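Methylmalonyl-CoA carboxyltransferase 12S subunit (PDB 1ON3) transfers the carboxyl group of methylmalonyl-CoA to the biotin of the 1.3S subunit, as the homohexameric core of the transcarboxylase complex. Local coordinates at residues T314-A319 / G329-Q334; L251-P256 / F320-G325; D280-D285 / V405-A410; L342-S347 / V377-G382. All coordinates share one frame; numbering follows the deposited sequence.

Interaction 1 (T314-A319 / G329-Q334); sequences TNLVTA and GIVANQ
Val317 and Ala332 face each other as an antiparallel hydrogen-bonded pair, with Val317 N giving a nearly straight bond (174° at the hydrogen) to Ala332 O at 2.8 Å and Ala332 N returning one to Val317 O. Ala319 and Ile330 repeat this exchange one pair further on. Between them, Thr318 and Val331 form a non-hydrogen-bonded pair, where Thr318 CA lies 3.2 Å from Ile330 O in a CA-H...O contact. Beyond Leu316 and Asn333 the strand pairing stops, yet Gln334 N still reaches Asn315 O at 2.9 Å, standing well above the plane of that carbonyl.

Two waters tie the same end. One donates to Thr314 O and accepts from Gln334 NE2; the other joins Asn315 O to Asn333 ND2. The amide oxygens point to other partners: Asn333 OD1 accepts from Asp369 N, and Gln334 OE1 from Val292 N.

Side-chain contacts divide between the two faces. On that of Leu316, Thr318, Val331 and Asn333, Leu316 has CG anti to its backbone N (chi1 -177°), and its CD1 comes 4.1 Å from Val331 CG1 and 4.0 Å from Asn333 ND2; helix 344-359 packs against this side through Ala346 and Phe353. On the face of Val317, Ala319, Ile330 and Ala332, Val317 CG2 approaches Gln334 NE2 at 4.0 Å, and Ile296 of helix 293-299 touches both Val317 and Ile330. This is a beta hairpin within a mixed sheet covered by helices on both faces, consistent with the crotonase-like fold of carboxyltransferase domains.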
loop_
_atom_site.group_PDB
_atom_site.type_symbol
_atom_site.label_atom_id
_atom_site.label_comp_id
_atom_site.label_asym_id
_atom_site.label_seq_id
_atom_site.Cartn_x
_atom_site.Cartn_y
_atom_site.Cartn_z
ATOM N N THR E 314 -35.176 7.319 25.505
ATOM C CA THR E 314 -35.883 8.328 24.733
ATOM C C THR E 314 -35.453 9.761 25.017
ATOM O O THR E 314 -36.025 10.693 24.458
ATOM C CB THR E 314 -37.407 8.190 24.925
ATOM O OG1 THR E 314 -37.727 8.325 26.319
ATOM C CG2 THR E 314 -37.882 6.823 24.424
ATOM N N ASN E 315 -34.468 9.928 25.901
ATOM C CA ASN E 315 -33.922 11.249 26.207
ATOM C C ASN E 315 -32.968 11.640 25.073
ATOM O O ASN E 315 -32.457 12.757 25.028
ATOM C CB ASN E 315 -33.177 11.247 27.559
ATOM C CG ASN E 315 -32.285 10.025 27.757
ATOM O OD1 ASN E 315 -32.690 8.890 27.488
ATOM N ND2 ASN E 315 -31.073 10.250 28.258
ATOM N N LEU E 316 -32.729 10.695 24.166
ATOM C CA LEU E 316 -31.871 10.930 23.006
ATOM C C LEU E 316 -32.454 10.239 21.784
ATOM O O LEU E 316 -32.819 9.069 21.833
ATOM C CB LEU E 316 -30.450 10.417 23.235
ATOM C CG LEU E 316 -29.591 10.754 22.001
ATOM C CD1 LEU E 316 -28.374 11.521 22.423
ATOM C CD2 LEU E 316 -29.233 9.496 21.223
ATOM N N VAL E 317 -32.534 10.968 20.682
ATOM C CA VAL E 317 -33.082 10.426 19.444
ATOM C C VAL E 317 -31.978 10.095 18.439
ATOM O O VAL E 317 -31.046 10.871 18.276
ATOM C CB VAL E 317 -34.041 11.454 18.777
ATOM C CG1 VAL E 317 -34.420 10.999 17.385
ATOM C CG2 VAL E 317 -35.295 11.642 19.630
ATOM N N THR E 318 -32.083 8.935 17.787
ATOM C CA THR E 318 -31.131 8.530 16.742
ATOM C C THR E 318 -32.049 8.094 15.606
ATOM O O THR E 318 -32.925 7.239 15.800
ATOM C CB THR E 318 -30.232 7.331 17.156
ATOM O OG1 THR E 318 -31.041 6.276 17.709
ATOM C CG2 THR E 318 -29.169 7.782 18.160
ATOM N N ALA E 319 -31.871 8.686 14.429
ATOM C CA ALA E 319 -32.732 8.346 13.305
ATOM C C ALA E 319 -32.063 8.506 11.948
ATOM O O ALA E 319 -31.217 9.373 11.756
ATOM C CB ALA E 319 -33.997 9.216 13.347
ATOM N N GLY E 329 -27.464 10.284 9.311
ATOM C CA GLY E 329 -27.853 9.780 10.615
ATOM C C GLY E 329 -27.980 10.994 11.526
ATOM O O GLY E 329 -27.049 11.796 11.633
ATOM N N ILE E 330 -29.120 11.136 12.190
ATOM C CA ILE E 330 -29.349 12.281 13.068
ATOM C C ILE E 330 -29.301 11.851 14.527
ATOM O O ILE E 330 -29.907 10.851 14.889
ATOM C CB ILE E 330 -30.721 12.941 12.772
ATOM C CG1 ILE E 330 -30.715 13.492 11.339
ATOM C CG2 ILE E 330 -31.015 14.044 13.789
ATOM C CD1 ILE E 330 -32.006 14.083 10.891
ATOM N N VAL E 331 -28.550 12.600 15.335
ATOM C CA VAL E 331 -28.397 12.337 16.771
ATOM C C VAL E 331 -28.851 13.643 17.420
ATOM O O VAL E 331 -28.246 14.693 17.210
ATOM C CB VAL E 331 -26.921 12.049 17.119
ATOM C CG1 VAL E 331 -26.777 11.699 18.605
ATOM C CG2 VAL E 331 -26.406 10.884 16.256
ATOM N N ALA E 332 -29.913 13.569 18.212
ATOM C CA ALA E 332 -30.487 14.761 18.808
ATOM C C ALA E 332 -30.969 14.568 20.245
ATOM O O ALA E 332 -31.575 13.547 20.574
ATOM C CB ALA E 332 -31.652 15.224 17.922
ATOM N N ASN E 333 -30.706 15.547 21.105
ATOM C CA ASN E 333 -31.175 15.433 22.484
ATOM C C ASN E 333 -32.680 15.695 22.516
ATOM O O ASN E 333 -33.202 16.460 21.698
ATOM C CB ASN E 333 -30.443 16.429 23.377
ATOM C CG ASN E 333 -28.943 16.396 23.166
ATOM O OD1 ASN E 333 -28.362 17.308 22.566
ATOM N ND2 ASN E 333 -28.306 15.340 23.655
ATOM N N GLN E 334 -33.372 15.074 23.467
ATOM C CA GLN E 334 -34.828 15.212 23.596
ATOM C C GLN E 334 -35.188 15.957 24.900
ATOM O O GLN E 334 -35.394 15.334 25.936
ATOM C CB GLN E 334 -35.460 13.811 23.590
ATOM C CG GLN E 334 -36.991 13.779 23.635
ATOM C CD GLN E 334 -37.620 14.455 22.436
ATOM O OE1 GLN E 334 -37.607 15.681 22.324
ATOM N NE2 GLN E 334 -38.166 13.654 21.521
HETATM O O HOH W 1 -38.007 10.494 22.323
HETATM O O HOH W 2 -29.879 13.768 25.482
#

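Interaction 2 (L251-P256 / F320-G325); sequences LLSFLP and FARVNG
The Phe254 ring is held between the guanidinium of Arg322 and Phe320 CB in a buried contact that joins the end of helix 241-253 and the loop after it to strand 316-323 of a mixed sheet in the crotonase-like carboxyltransferase fold. The cation-pi stack is on one face: the guanidinium of Arg322 lies on the ring with the planes at 12° and Arg322 CZ 4.0 Å from the centroid of Phe254. Its closest approach is at the rim, where NH1 meets CE2 of Phe254 at 3.5 Å.

Over the opposite face comes Phe320 CB, 3.7 Å from the centroid of the Phe254 ring and almost on its normal, a CH-pi contact. The two phenyl rings are nearly parallel but slid apart, with little overlap. The ring of Phe320 instead continues towards the leucines: Leu251 CD1 touches its CE1 at 3.7 Å, while Leu255 crosses it at about a right angle, CD2 near CZ. Phe353 and Phe356 of helix 344-359 and Leu306 of strand 305-308 extend this apolar core.

Arg322 is extended from CG to NE, and its guanidinium lies across Phe254 beside Ser253. There two bonds from NH2 help to fix its rotation. One, to Ser253 O, is weak; the other, to Ser253 OG at 3.1 Å, lies within 5° of the guanidinium plane. Ser253 OG also bonds to Lys250 O, and it accepts from a water at 2.8 Å that in turn accepts from Arg322 NH1.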
loop_
_atom_site.group_PDB
_atom_site.type_symbol
_atom_site.label_atom_id
_atom_site.label_comp_id
_atom_site.label_asym_id
_atom_site.label_seq_id
_atom_site.Cartn_x
_atom_site.Cartn_y
_atom_site.Cartn_z
ATOM N N LEU E 251 -35.163 0.201 6.332
ATOM C CA LEU E 251 -33.826 0.328 6.906
ATOM C C LEU E 251 -32.757 0.115 5.832
ATOM O O LEU E 251 -31.810 0.898 5.705
ATOM C CB LEU E 251 -33.643 -0.704 8.034
ATOM C CG LEU E 251 -32.219 -0.932 8.560
ATOM C CD1 LEU E 251 -31.700 0.353 9.240
ATOM C CD2 LEU E 251 -32.226 -2.100 9.561
ATOM N N LEU E 252 -32.892 -0.949 5.053
ATOM C CA LEU E 252 -31.907 -1.213 4.009
ATOM C C LEU E 252 -31.784 -0.062 3.009
ATOM O O LEU E 252 -30.684 0.214 2.520
ATOM C CB LEU E 252 -32.247 -2.502 3.258
ATOM C CG LEU E 252 -31.254 -2.974 2.189
ATOM C CD1 LEU E 252 -29.897 -3.290 2.801
ATOM C CD2 LEU E 252 -31.825 -4.218 1.513
ATOM N N SER E 253 -32.893 0.619 2.723
ATOM C CA SER E 253 -32.884 1.719 1.754
ATOM C C SER E 253 -31.939 2.865 2.106
ATOM O O SER E 253 -31.537 3.615 1.219
ATOM C CB SER E 253 -34.307 2.272 1.539
ATOM O OG SER E 253 -34.759 3.068 2.628
ATOM N N PHE E 254 -31.579 3.008 3.386
ATOM C CA PHE E 254 -30.662 4.071 3.807
ATOM C C PHE E 254 -29.206 3.624 3.739
ATOM O O PHE E 254 -28.284 4.441 3.874
ATOM C CB PHE E 254 -30.925 4.500 5.266
ATOM C CG PHE E 254 -32.222 5.236 5.472
ATOM C CD1 PHE E 254 -33.358 4.561 5.920
ATOM C CD2 PHE E 254 -32.306 6.602 5.211
ATOM C CE1 PHE E 254 -34.567 5.234 6.099
ATOM C CE2 PHE E 254 -33.495 7.289 5.385
ATOM C CZ PHE E 254 -34.644 6.598 5.834
ATOM N N LEU E 255 -28.994 2.332 3.517
ATOM C CA LEU E 255 -27.643 1.785 3.531
ATOM C C LEU E 255 -26.983 1.433 2.212
ATOM O O LEU E 255 -27.634 1.045 1.246
ATOM C CB LEU E 255 -27.609 0.520 4.415
ATOM C CG LEU E 255 -28.412 0.582 5.724
ATOM C CD1 LEU E 255 -28.377 -0.782 6.447
ATOM C CD2 LEU E 255 -27.830 1.675 6.611
ATOM N N PRO E 256 -25.657 1.559 2.170
ATOM C CA PRO E 256 -24.898 1.225 0.964
ATOM C C PRO E 256 -24.809 -0.309 0.918
ATOM O O PRO E 256 -25.171 -0.986 1.889
ATOM C CB PRO E 256 -23.543 1.852 1.241
ATOM C CG PRO E 256 -23.414 1.680 2.752
ATOM C CD PRO E 256 -24.775 2.094 3.226
ATOM N N PHE E 320 -32.454 7.659 11.008
ATOM C CA PHE E 320 -31.938 7.765 9.655
ATOM C C PHE E 320 -32.901 8.682 8.895
ATOM O O PHE E 320 -34.119 8.628 9.097
ATOM C CB PHE E 320 -31.917 6.402 8.960
ATOM C CG PHE E 320 -30.788 5.514 9.385
ATOM C CD1 PHE E 320 -31.039 4.270 9.955
ATOM C CD2 PHE E 320 -29.468 5.900 9.179
ATOM C CE1 PHE E 320 -29.977 3.416 10.309
ATOM C CE2 PHE E 320 -28.409 5.063 9.528
ATOM C CZ PHE E 320 -28.660 3.821 10.091
ATOM N N ALA E 321 -32.357 9.515 8.017
ATOM C CA ALA E 321 -33.182 10.404 7.222
ATOM C C ALA E 321 -32.398 10.756 5.989
ATOM O O ALA E 321 -31.322 10.203 5.742
ATOM C CB ALA E 321 -33.506 11.661 8.001
ATOM N N ARG E 322 -32.927 11.689 5.210
ATOM C CA ARG E 322 -32.231 12.110 4.016
ATOM C C ARG E 322 -32.287 13.614 3.830
ATOM O O ARG E 322 -33.263 14.275 4.215
ATOM C CB ARG E 322 -32.821 11.420 2.785
ATOM C CG ARG E 322 -32.438 9.944 2.655
ATOM C CD ARG E 322 -33.067 9.323 1.428
ATOM N NE ARG E 322 -32.860 7.879 1.397
ATOM C CZ ARG E 322 -33.752 6.976 1.785
ATOM N NH1 ARG E 322 -34.939 7.350 2.244
ATOM N NH2 ARG E 322 -33.448 5.686 1.712
ATOM N N VAL E 323 -31.211 14.155 3.277
ATOM C CA VAL E 323 -31.164 15.574 2.968
ATOM C C VAL E 323 -30.746 15.611 1.507
ATOM O O VAL E 323 -29.670 15.135 1.153
ATOM C CB VAL E 323 -30.145 16.338 3.844
ATOM C CG1 VAL E 323 -30.114 17.812 3.415
ATOM C CG2 VAL E 323 -30.557 16.244 5.324
ATOM N N ASN E 324 -31.611 16.156 0.659
ATOM C CA ASN E 324 -31.338 16.216 -0.776
ATOM C C ASN E 324 -31.077 14.801 -1.302
ATOM O O ASN E 324 -30.208 14.588 -2.152
ATOM C CB ASN E 324 -30.133 17.111 -1.058
ATOM C CG ASN E 324 -30.368 18.571 -0.653
ATOM O OD1 ASN E 324 -29.417 19.293 -0.370
ATOM N ND2 ASN E 324 -31.625 19.004 -0.644
ATOM N N GLY E 325 -31.832 13.838 -0.780
ATOM C CA GLY E 325 -31.698 12.450 -1.207
ATOM C C GLY E 325 -30.570 11.637 -0.601
ATOM O O GLY E 325 -30.515 10.421 -0.787
HETATM O O HOH W 3 -36.738 5.066 2.388
#

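Interaction 3 (D280-D285 / V405-A410); sequences DIVPID and VVLRKA
Val282 and Arg408 carry this contact, in which the loop after helix 278-281 packs against the corner between strands 402-407 and 409-411 of the crotonase-like C-terminal half. The tight part lies along the arginine. Its chi1 of -160° sets CG anti to the backbone N. The side chain, bent at chi3, runs past Val282 in the opposite direction, CD lying 3.7 Å from Val282 CG1, which sits over one face of the guanidinium. Pro283 crosses it at about a right angle, and Arg408 NH1 donates to Pro283 O at 2.8 Å from above the carbonyl plane.

The guanidinium is gripped further by a salt bridge from NE to Asp369 and a bond from NH2 to Lys288 O. An alanine in place of Arg408 would probably leave Asp369 without this counter-charge, Pro283 O without its donor and a gap beside Val282.

Contact is looser beyond this. Val282 CG2 and Leu407 CD1 are 4.4 Å apart, although Trp431 packs against both residues. At partly exposed Asp285 the backbone O comes to 3.2 Å from Arg408 NH1, but the carboxylate pairs with Lys288 and bonds to Lys287 N, leaving Asp285 OD1 6.5 Å from Arg408 NH1.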
loop_
_atom_site.group_PDB
_atom_site.type_symbol
_atom_site.label_atom_id
_atom_site.label_comp_id
_atom_site.label_asym_id
_atom_site.label_seq_id
_atom_site.Cartn_x
_atom_site.Cartn_y
_atom_site.Cartn_z
ATOM N N ASP E 280 -40.176 28.739 16.003
ATOM C CA ASP E 280 -41.076 28.613 17.147
ATOM C C ASP E 280 -41.129 27.284 17.876
ATOM O O ASP E 280 -41.785 27.171 18.912
ATOM C CB ASP E 280 -42.487 29.004 16.705
ATOM C CG ASP E 280 -42.510 30.319 15.949
ATOM O OD1 ASP E 280 -41.950 31.303 16.471
ATOM O OD2 ASP E 280 -43.080 30.367 14.839
ATOM N N ILE E 281 -40.436 26.280 17.360
ATOM C CA ILE E 281 -40.468 24.968 17.983
ATOM C C ILE E 281 -39.743 24.920 19.318
ATOM O O ILE E 281 -40.251 24.344 20.279
ATOM C CB ILE E 281 -39.868 23.906 17.047
ATOM C CG1 ILE E 281 -40.661 23.870 15.739
ATOM C CG2 ILE E 281 -39.893 22.548 17.727
ATOM C CD1 ILE E 281 -40.026 23.021 14.641
ATOM N N VAL E 282 -38.559 25.526 19.367
ATOM C CA VAL E 282 -37.745 25.564 20.571
ATOM C C VAL E 282 -38.062 26.820 21.387
ATOM O O VAL E 282 -37.747 27.935 20.976
ATOM C CB VAL E 282 -36.234 25.566 20.212
ATOM C CG1 VAL E 282 -35.391 25.433 21.473
ATOM C CG2 VAL E 282 -35.933 24.444 19.237
ATOM N N PRO E 283 -38.680 26.648 22.563
ATOM C CA PRO E 283 -39.049 27.757 23.454
ATOM C C PRO E 283 -37.833 28.573 23.896
ATOM O O PRO E 283 -36.744 28.021 24.071
ATOM C CB PRO E 283 -39.690 27.043 24.645
ATOM C CG PRO E 283 -40.200 25.775 24.062
ATOM C CD PRO E 283 -39.068 25.360 23.156
ATOM N N ILE E 284 -38.012 29.882 24.079
ATOM C CA ILE E 284 -36.908 30.719 24.540
ATOM C C ILE E 284 -36.773 30.444 26.036
ATOM O O ILE E 284 -35.698 30.588 26.616
ATOM C CB ILE E 284 -37.190 32.244 24.304
ATOM C CG1 ILE E 284 -37.325 32.536 22.803
ATOM C CG2 ILE E 284 -36.053 33.082 24.852
ATOM C CD1 ILE E 284 -36.084 32.234 21.986
ATOM N N ASP E 285 -37.879 30.034 26.651
ATOM C CA ASP E 285 -37.894 29.724 28.076
ATOM C C ASP E 285 -37.207 28.376 28.284
ATOM O O ASP E 285 -37.779 27.320 27.995
ATOM C CB ASP E 285 -39.337 29.649 28.587
ATOM C CG ASP E 285 -39.421 29.358 30.082
ATOM O OD1 ASP E 285 -38.379 29.092 30.723
ATOM O OD2 ASP E 285 -40.549 29.386 30.620
ATOM N N VAL E 405 -25.665 21.320 14.784
ATOM C CA VAL E 405 -26.480 22.514 14.947
ATOM C C VAL E 405 -26.857 22.617 16.420
ATOM O O VAL E 405 -27.480 21.706 16.982
ATOM C CB VAL E 405 -27.770 22.441 14.079
ATOM C CG1 VAL E 405 -28.603 23.709 14.263
ATOM C CG2 VAL E 405 -27.394 22.291 12.596
ATOM N N VAL E 406 -26.463 23.719 17.054
ATOM C CA VAL E 406 -26.783 23.913 18.463
ATOM C C VAL E 406 -28.082 24.704 18.585
ATOM O O VAL E 406 -28.119 25.890 18.258
ATOM C CB VAL E 406 -25.652 24.662 19.204
ATOM C CG1 VAL E 406 -26.013 24.805 20.677
ATOM C CG2 VAL E 406 -24.341 23.906 19.039
ATOM N N LEU E 407 -29.133 24.035 19.065
ATOM C CA LEU E 407 -30.456 24.636 19.223
ATOM C C LEU E 407 -30.581 25.473 20.481
ATOM O O LEU E 407 -31.112 26.584 20.444
ATOM C CB LEU E 407 -31.544 23.551 19.269
ATOM C CG LEU E 407 -31.554 22.490 18.157
ATOM C CD1 LEU E 407 -32.738 21.553 18.371
ATOM C CD2 LEU E 407 -31.648 23.144 16.786
ATOM N N ARG E 408 -30.108 24.943 21.605
ATOM C CA ARG E 408 -30.235 25.689 22.846
ATOM C C ARG E 408 -29.118 25.360 23.834
ATOM O O ARG E 408 -27.976 25.766 23.623
ATOM C CB ARG E 408 -31.626 25.416 23.444
ATOM C CG ARG E 408 -32.104 26.446 24.451
ATOM C CD ARG E 408 -33.632 26.368 24.639
ATOM N NE ARG E 408 -34.090 25.053 25.095
ATOM C CZ ARG E 408 -35.316 24.806 25.553
ATOM N NH1 ARG E 408 -36.214 25.788 25.610
ATOM N NH2 ARG E 408 -35.639 23.587 25.979
ATOM N N LYS E 409 -29.435 24.634 24.904
ATOM C CA LYS E 409 -28.424 24.291 25.902
ATOM C C LYS E 409 -27.311 23.425 25.304
ATOM O O LYS E 409 -27.574 22.517 24.512
ATOM C CB LYS E 409 -29.050 23.523 27.069
ATOM C CG LYS E 409 -30.072 24.281 27.895
ATOM C CD LYS E 409 -29.448 25.482 28.596
ATOM C CE LYS E 409 -30.406 26.073 29.638
ATOM N NZ LYS E 409 -31.744 26.400 29.065
ATOM N N ALA E 410 -26.072 23.699 25.701
ATOM C CA ALA E 410 -24.910 22.928 25.241
ATOM C C ALA E 410 -23.872 23.107 26.345
ATOM O O ALA E 410 -22.915 23.862 26.210
ATOM C CB ALA E 410 -24.402 23.483 23.924
#

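Interaction 4 (L342-S347 / V377-G382); sequences LDINAS and VQQEYG
Gln379 bends at chi2 (-64°), which brings CD towards the start of helix 344-359; there OE1 accepts from Ile344 N at 3.0 Å. Ile344 sets CG1 anti to its carbonyl carbon (chi1 -68°) and, with chi2 extended, sends CD1 the other way, against the backbone at the end of helix 377-381 and Gly382. The two side chains thus slide past each other in opposite directions.

This hydrogen bond is well directed: Ile344 N lies in the carbonyl plane of Gln379, on a lone pair of OE1. The same oxygen touches Ile344 CG1 and Asp343 CB, each at 3.4 Å. At the far end of the isoleucine, CD1 rests 3.4 Å from Gln379 O and 3.5 Å from Gly382 C.

Asp343 is the N-cap, its OD1 accepting from Ala346 N at 2.9 Å. One water draws the polar groups together, donating to Asp343 OD2 at 2.7 Å and accepting from Asn345 N and Gln379 NE2. Replacing Gln379 by a leucine would probably leave Ile344 N without its acceptor across the contact and the water without one of its donors.

Ile344 also packs on Ile384 and His387 of helix 384-397, and its side chain is about 5 Å from a bound cadmium ion. The carboxylate of Glu380 accepts from Ile202 N and Thr203 N of a neighbouring subunit, residues that belong to the methylmalonic acid pocket. The motif is an N-capped helix start whose first-turn N-H is taken by a glutamine from a second helix, beside a subunit interface.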
loop_
_atom_site.group_PDB
_atom_site.type_symbol
_atom_site.label_atom_id
_atom_site.label_comp_id
_atom_site.label_asym_id
_atom_site.label_seq_id
_atom_site.Cartn_x
_atom_site.Cartn_y
_atom_site.Cartn_z
ATOM N N LEU E 342 -28.072 13.556 29.077
ATOM C CA LEU E 342 -27.493 12.334 28.516
ATOM C C LEU E 342 -27.291 11.449 29.743
ATOM O O LEU E 342 -27.083 11.968 30.845
ATOM C CB LEU E 342 -26.135 12.615 27.844
ATOM C CG LEU E 342 -26.216 13.247 26.448
ATOM C CD1 LEU E 342 -24.817 13.662 25.976
ATOM C CD2 LEU E 342 -26.832 12.251 25.483
ATOM N N ASP E 343 -27.403 10.132 29.576
ATOM C CA ASP E 343 -27.200 9.204 30.683
ATOM C C ASP E 343 -26.480 7.964 30.145
ATOM O O ASP E 343 -26.084 7.934 28.981
ATOM C CB ASP E 343 -28.544 8.835 31.358
ATOM C CG ASP E 343 -29.476 8.001 30.473
ATOM O OD1 ASP E 343 -29.349 8.016 29.231
ATOM O OD2 ASP E 343 -30.375 7.336 31.038
ATOM N N ILE E 344 -26.280 6.966 30.992
ATOM C CA ILE E 344 -25.601 5.745 30.560
ATOM C C ILE E 344 -26.247 5.113 29.324
ATOM O O ILE E 344 -25.567 4.824 28.334
ATOM C CB ILE E 344 -25.589 4.693 31.706
ATOM C CG1 ILE E 344 -24.690 5.182 32.839
ATOM C CG2 ILE E 344 -25.113 3.341 31.185
ATOM C CD1 ILE E 344 -24.804 4.356 34.150
ATOM N N ASN E 345 -27.555 4.887 29.380
ATOM C CA ASN E 345 -28.244 4.253 28.260
ATOM C C ASN E 345 -28.222 5.063 26.965
ATOM O O ASN E 345 -28.028 4.491 25.892
ATOM C CB ASN E 345 -29.682 3.897 28.645
ATOM C CG ASN E 345 -29.744 2.804 29.711
ATOM O OD1 ASN E 345 -28.715 2.251 30.107
ATOM N ND2 ASN E 345 -30.945 2.491 30.173
ATOM N N ALA E 346 -28.415 6.378 27.056
ATOM C CA ALA E 346 -28.392 7.216 25.857
ATOM C C ALA E 346 -26.979 7.256 25.263
ATOM O O ALA E 346 -26.814 7.332 24.049
ATOM C CB ALA E 346 -28.875 8.624 26.183
ATOM N N SER E 347 -25.957 7.202 26.111
ATOM C CA SER E 347 -24.570 7.207 25.616
ATOM C C SER E 347 -24.317 5.986 24.720
ATOM O O SER E 347 -23.673 6.101 23.664
ATOM C CB SER E 347 -23.583 7.194 26.793
ATOM O OG SER E 347 -23.684 8.396 27.547
ATOM N N VAL E 377 -26.683 8.896 41.984
ATOM C CA VAL E 377 -25.721 7.930 42.478
ATOM C C VAL E 377 -25.598 6.747 41.514
ATOM O O VAL E 377 -24.490 6.376 41.124
ATOM C CB VAL E 377 -26.119 7.390 43.857
ATOM C CG1 VAL E 377 -25.137 6.288 44.283
ATOM C CG2 VAL E 377 -26.125 8.525 44.881
ATOM N N GLN E 378 -26.729 6.159 41.134
ATOM C CA GLN E 378 -26.715 5.010 40.230
ATOM C C GLN E 378 -26.075 5.293 38.869
ATOM O O GLN E 378 -25.562 4.381 38.224
ATOM C CB GLN E 378 -28.129 4.450 40.036
ATOM C CG GLN E 378 -28.696 3.691 41.255
ATOM C CD GLN E 378 -27.684 2.749 41.912
ATOM O OE1 GLN E 378 -26.983 1.992 41.234
ATOM N NE2 GLN E 378 -27.617 2.787 43.243
ATOM N N GLN E 379 -26.105 6.543 38.426
ATOM C CA GLN E 379 -25.479 6.884 37.153
ATOM C C GLN E 379 -23.964 6.755 37.326
ATOM O O GLN E 379 -23.255 6.267 36.438
ATOM C CB GLN E 379 -25.855 8.306 36.739
ATOM C CG GLN E 379 -27.246 8.405 36.065
ATOM C CD GLN E 379 -27.300 7.629 34.746
ATOM O OE1 GLN E 379 -26.477 7.847 33.862
ATOM N NE2 GLN E 379 -28.268 6.734 34.617
ATOM N N GLU E 380 -23.473 7.177 38.486
ATOM C CA GLU E 380 -22.043 7.093 38.784
ATOM C C GLU E 380 -21.668 5.634 38.995
ATOM O O GLU E 380 -20.689 5.144 38.425
ATOM C CB GLU E 380 -21.697 7.878 40.055
ATOM C CG GLU E 380 -22.052 9.347 40.019
ATOM C CD GLU E 380 -21.334 10.111 38.915
ATOM O OE1 GLU E 380 -20.140 9.820 38.650
ATOM O OE2 GLU E 380 -21.970 11.012 38.324
ATOM N N TYR E 381 -22.449 4.951 39.828
ATOM C CA TYR E 381 -22.221 3.545 40.132
ATOM C C TYR E 381 -22.387 2.650 38.917
ATOM O O TYR E 381 -21.850 1.536 38.883
ATOM C CB TYR E 381 -23.181 3.077 41.228
ATOM C CG TYR E 381 -22.765 3.486 42.627
ATOM C CD1 TYR E 381 -21.637 4.283 42.840
ATOM C CD2 TYR E 381 -23.480 3.048 43.738
ATOM C CE1 TYR E 381 -21.227 4.630 44.130
ATOM C CE2 TYR E 381 -23.081 3.393 45.038
ATOM C CZ TYR E 381 -21.955 4.181 45.223
ATOM O OH TYR E 381 -21.559 4.522 46.501
ATOM N N GLY E 382 -23.146 3.131 37.937
ATOM C CA GLY E 382 -23.369 2.355 36.733
ATOM C C GLY E 382 -22.279 2.577 35.697
ATOM O O GLY E 382 -22.314 1.973 34.622
HETATM O O HOH W 4 -29.164 5.149 32.058
#

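Interactions 1 and 2 share strand 316-323 and touch where Ile330 CD1 meets Ala321 CB at 4.1 Å. Interaction 4 follows in the chain and abuts the opposite end of the hairpin: Asn315 ND2 lies 3.0 Å from Asp343 OD1, a probable hydrogen bond, and Leu316 CD1 lies 3.5 Å from Leu342 CD2. Interaction 3, on the same sheet as 1, has its centre 15 Å away without touching it, but Asp369 connects them, binding Asn333 and Arg408. Towards the ligands, Asn333 in interaction 1 is about 13 Å from bound methylmalonyl-CoA, and Gln379 in interaction 4 about 12 Å from methylmalonic acid, measured from their side chains. Interaction 2 lies farthest from 4, centres 31 Å apart.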